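Local coordinates for aminoacyl-tRNA synthetase-interacting multifunctional protein p43 (Plasmodium vivax, PDB 6IPA), which probably binds tRNA through its C-terminal EMAP II-like domain, which contains a putative OB-type tRNA-binding region, as a tRNA synthetase-associated protein of the malaria parasite, at residues Q126-A131 / T195-Q200. Numbering follows the deposited sequence.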
ATOM      1  N   GLN A 126      -8.720  10.695  10.895  1.00 61.08           N
ATOM      2  CA  GLN A 126      -7.789  11.000   9.783  1.00 59.20           C
ATOM      3  C   GLN A 126      -7.256   9.734   9.118  1.00 58.87           C
ATOM      4  O   GLN A 126      -6.961   8.725   9.807  1.00 57.48           O
ATOM      5  CB  GLN A 126      -6.571  11.783  10.281  1.00 59.48           C
ATOM      6  CG  GLN A 126      -6.846  13.155  10.886  1.00 61.61           C
ATOM      7  CD  GLN A 126      -5.622  13.735  11.585  1.00 60.70           C
ATOM      8  OE1 GLN A 126      -4.790  14.390  10.967  1.00 57.35           O
ATOM      9  NE2 GLN A 126      -5.511  13.488  12.889  1.00 62.48           N
ATOM     10  N   ILE A 127      -7.100   9.780   7.793  1.00 55.09           N
ATOM     11  CA  ILE A 127      -6.335   8.732   7.107  1.00 55.03           C
ATOM     12  C   ILE A 127      -5.395   9.400   6.114  1.00 53.78           C
ATOM     13  O   ILE A 127      -5.831  10.256   5.366  1.00 62.92           O
ATOM     14  CB  ILE A 127      -7.259   7.672   6.449  1.00 56.37           C
ATOM     15  CG1 ILE A 127      -6.459   6.496   5.838  1.00 55.91           C
ATOM     16  CG2 ILE A 127      -8.175   8.310   5.412  1.00 59.72           C
ATOM     17  CD1 ILE A 127      -7.326   5.460   5.142  1.00 55.25           C
ATOM     18  N   GLU A 128      -4.109   9.068   6.134  1.00 48.75           N
ATOM     19  CA  GLU A 128      -3.156   9.613   5.167  1.00 46.34           C
ATOM     20  C   GLU A 128      -2.408   8.488   4.466  1.00 46.22           C
ATOM     21  O   GLU A 128      -2.301   7.376   4.996  1.00 49.76           O
ATOM     22  CB  GLU A 128      -2.129  10.538   5.827  1.00 46.17           C
ATOM     23  CG  GLU A 128      -2.686  11.695   6.649  1.00 48.02           C
ATOM     24  CD  GLU A 128      -3.431  12.763   5.811  1.00 49.52           C
ATOM     25  OE1 GLU A 128      -3.069  13.001   4.624  1.00 48.78           O
ATOM     26  OE2 GLU A 128      -4.378  13.378   6.363  1.00 49.40           O
ATOM     27  N   LEU A 129      -1.899   8.769   3.274  1.00 43.10           N
ATOM     28  CA  LEU A 129      -1.102   7.804   2.552  1.00 42.45           C
ATOM     29  C   LEU A 129       0.257   7.642   3.220  1.00 41.32           C
ATOM     30  O   LEU A 129       0.786   8.590   3.798  1.00 41.56           O
ATOM     31  CB  LEU A 129      -0.805   8.316   1.147  1.00 42.33           C
ATOM     32  CG  LEU A 129      -1.880   8.563   0.158  1.00 40.80           C
ATOM     33  CD1 LEU A 129      -1.207   9.217  -1.018  1.00 42.65           C
ATOM     34  CD2 LEU A 129      -2.480   7.281  -0.290  1.00 40.22           C
ATOM     35  N   LEU A 130       0.847   6.459   3.080  1.00 41.49           N
ATOM     36  CA  LEU A 130       2.281   6.251   3.441  1.00 40.80           C
ATOM     37  C   LEU A 130       3.034   6.784   2.264  1.00 39.01           C
ATOM     38  O   LEU A 130       2.558   6.673   1.145  1.00 42.49           O
ATOM     39  CB  LEU A 130       2.611   4.774   3.686  1.00 40.22           C
ATOM     40  CG  LEU A 130       1.751   4.072   4.747  1.00 40.81           C
ATOM     41  CD1 LEU A 130       2.148   2.613   4.877  1.00 39.95           C
ATOM     42  CD2 LEU A 130       1.795   4.793   6.114  1.00 41.59           C
ATOM     43  N   ALA A 131       4.145   7.443   2.514  1.00 37.78           N
ATOM     44  CA  ALA A 131       4.880   8.113   1.457  1.00 38.65           C
ATOM     45  C   ALA A 131       6.369   7.701   1.457  1.00 39.07           C
ATOM     46  O   ALA A 131       7.019   7.690   2.532  1.00 38.22           O
ATOM     47  CB  ALA A 131       4.755   9.636   1.611  1.00 38.88           C
ATOM     48  N   THR A 195       7.592   7.501   5.368  1.00 47.02           N
ATOM     49  CA  THR A 195       6.973   8.507   6.252  1.00 47.35           C
ATOM     50  C   THR A 195       5.427   8.561   6.142  1.00 46.06           C
ATOM     51  O   THR A 195       4.808   8.122   5.170  1.00 43.20           O
ATOM     52  CB  THR A 195       7.606   9.917   6.027  1.00 48.14           C
ATOM     53  OG1 THR A 195       7.401  10.367   4.655  1.00 48.89           O
ATOM     54  CG2 THR A 195       9.106   9.848   6.318  1.00 47.83           C
ATOM     55  N   CYS A 196       4.816   9.080   7.187  1.00 46.72           N
ATOM     56  CA  CYS A 196       3.384   9.290   7.208  1.00 47.19           C
ATOM     57  C   CYS A 196       3.160  10.586   7.922  1.00 50.21           C
ATOM     58  O   CYS A 196       3.796  10.802   8.973  1.00 51.60           O
ATOM     59  CB  CYS A 196       2.697   8.202   7.989  1.00 46.37           C
ATOM     60  SG  CYS A 196       0.913   8.282   7.841  1.00 47.11           S
ATOM     61  N   PRO A 197       2.279  11.458   7.369  1.00 53.81           N
ATOM     62  CA  PRO A 197       2.096  12.786   7.993  1.00 55.70           C
ATOM     63  C   PRO A 197       1.489  12.746   9.405  1.00 55.80           C
ATOM     64  O   PRO A 197       1.533  13.755  10.112  1.00 55.06           O
ATOM     65  CB  PRO A 197       1.191  13.539   6.998  1.00 54.90           C
ATOM     66  CG  PRO A 197       1.385  12.820   5.699  1.00 55.44           C
ATOM     67  CD  PRO A 197       1.617  11.378   6.050  1.00 53.60           C
ATOM     68  N   LEU A 198       0.953  11.601   9.806  1.00 54.40           N
ATOM     69  CA  LEU A 198       0.429  11.428  11.155  1.00 58.61           C
ATOM     70  C   LEU A 198       1.581  11.121  12.101  1.00 60.23           C
ATOM     71  O   LEU A 198       2.603  10.612  11.677  1.00 62.76           O
ATOM     72  CB  LEU A 198      -0.603  10.307  11.190  1.00 58.94           C
ATOM     73  CG  LEU A 198      -1.610  10.364  10.044  1.00 62.78           C
ATOM     74  CD1 LEU A 198      -2.515   9.129  10.032  1.00 60.49           C
ATOM     75  CD2 LEU A 198      -2.386  11.690  10.103  1.00 62.16           C
ATOM     76  N   GLU A 199       1.415  11.431  13.383  1.00 66.79           N
ATOM     77  CA  GLU A 199       2.491  11.238  14.361  1.00 71.15           C
ATOM     78  C   GLU A 199       2.454   9.767  14.756  1.00 68.36           C
ATOM     79  O   GLU A 199       3.419   9.053  14.542  1.00 63.68           O
ATOM     80  CB  GLU A 199       2.373  12.179  15.585  1.00 77.73           C
ATOM     81  CG  GLU A 199       1.992  13.666  15.303  1.00 79.26           C
ATOM     82  CD  GLU A 199       3.087  14.516  14.631  1.00 82.46           C
ATOM     83  OE1 GLU A 199       4.128  13.967  14.185  1.00 83.56           O
ATOM     84  OE2 GLU A 199       2.898  15.754  14.537  1.00 79.73           O
ATOM     85  N   GLN A 200       1.314   9.329  15.281  1.00 69.47           N
ATOM     86  CA  GLN A 200       1.026   7.918  15.563  1.00 67.47           C
ATOM     87  C   GLN A 200      -0.038   7.424  14.574  1.00 66.50           C
ATOM     88  O   GLN A 200      -0.551   8.227  13.788  1.00 66.29           O
ATOM     89  CB  GLN A 200       0.535   7.744  17.004  1.00 70.06           C
ATOM     90  CG  GLN A 200       1.546   8.172  18.069  1.00 73.97           C
ATOM     91  CD  GLN A 200       2.843   7.349  18.037  1.00 78.47           C
ATOM     92  OE1 GLN A 200       2.838   6.147  17.679  1.00 77.20           O
ATOM     93  NE2 GLN A 200       3.967   7.994  18.405  1.00 76.42           N
TER
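A131 and T195 pair through their backbones as a single antiparallel bridge, a hydrogen-bonded pair that satisfies the N-H and C=O of both residues. A131 N donates to T195 O at 2.8 Å. T195 N returns a fairly straight bond to A131 O at 2.9 Å. A131 O has a second, weak donor in the threonine hydroxyl, T195 OG1 lying 3.4 Å away; chi1 of 61° places OG1 between the backbone N and the carbonyl carbon, where it can share A131 O with T195 N. T195 O likewise receives a CA-H...O approach from L130. The backbones stay close at L130 and C196 and separate only by E128 and P197; outside the pair, backbone bonds link E128 to G121, L130 to L119 and C196 to G178. C196 SG packs against L130 CD2 at 4.0 Å, and both residues also touch V175 of strand 173-176. The CD corner of the P197 ring lies 3.8 Å from E128 CB, while L198 CD2 presses on E128 CG at 3.5 Å and meets Q126 OE1 in van der Waals contact. E128 thus gives the contact its methylenes, and OE1 forms a salt bridge with K88, outside both segments. Polar pairing is therefore concentrated at one end, tying strand 126-129 of the putative tRNA-binding region to the loop before strand 201-203 of the EMAP II-like domain, whereas the remainder is held by van der Waals packing.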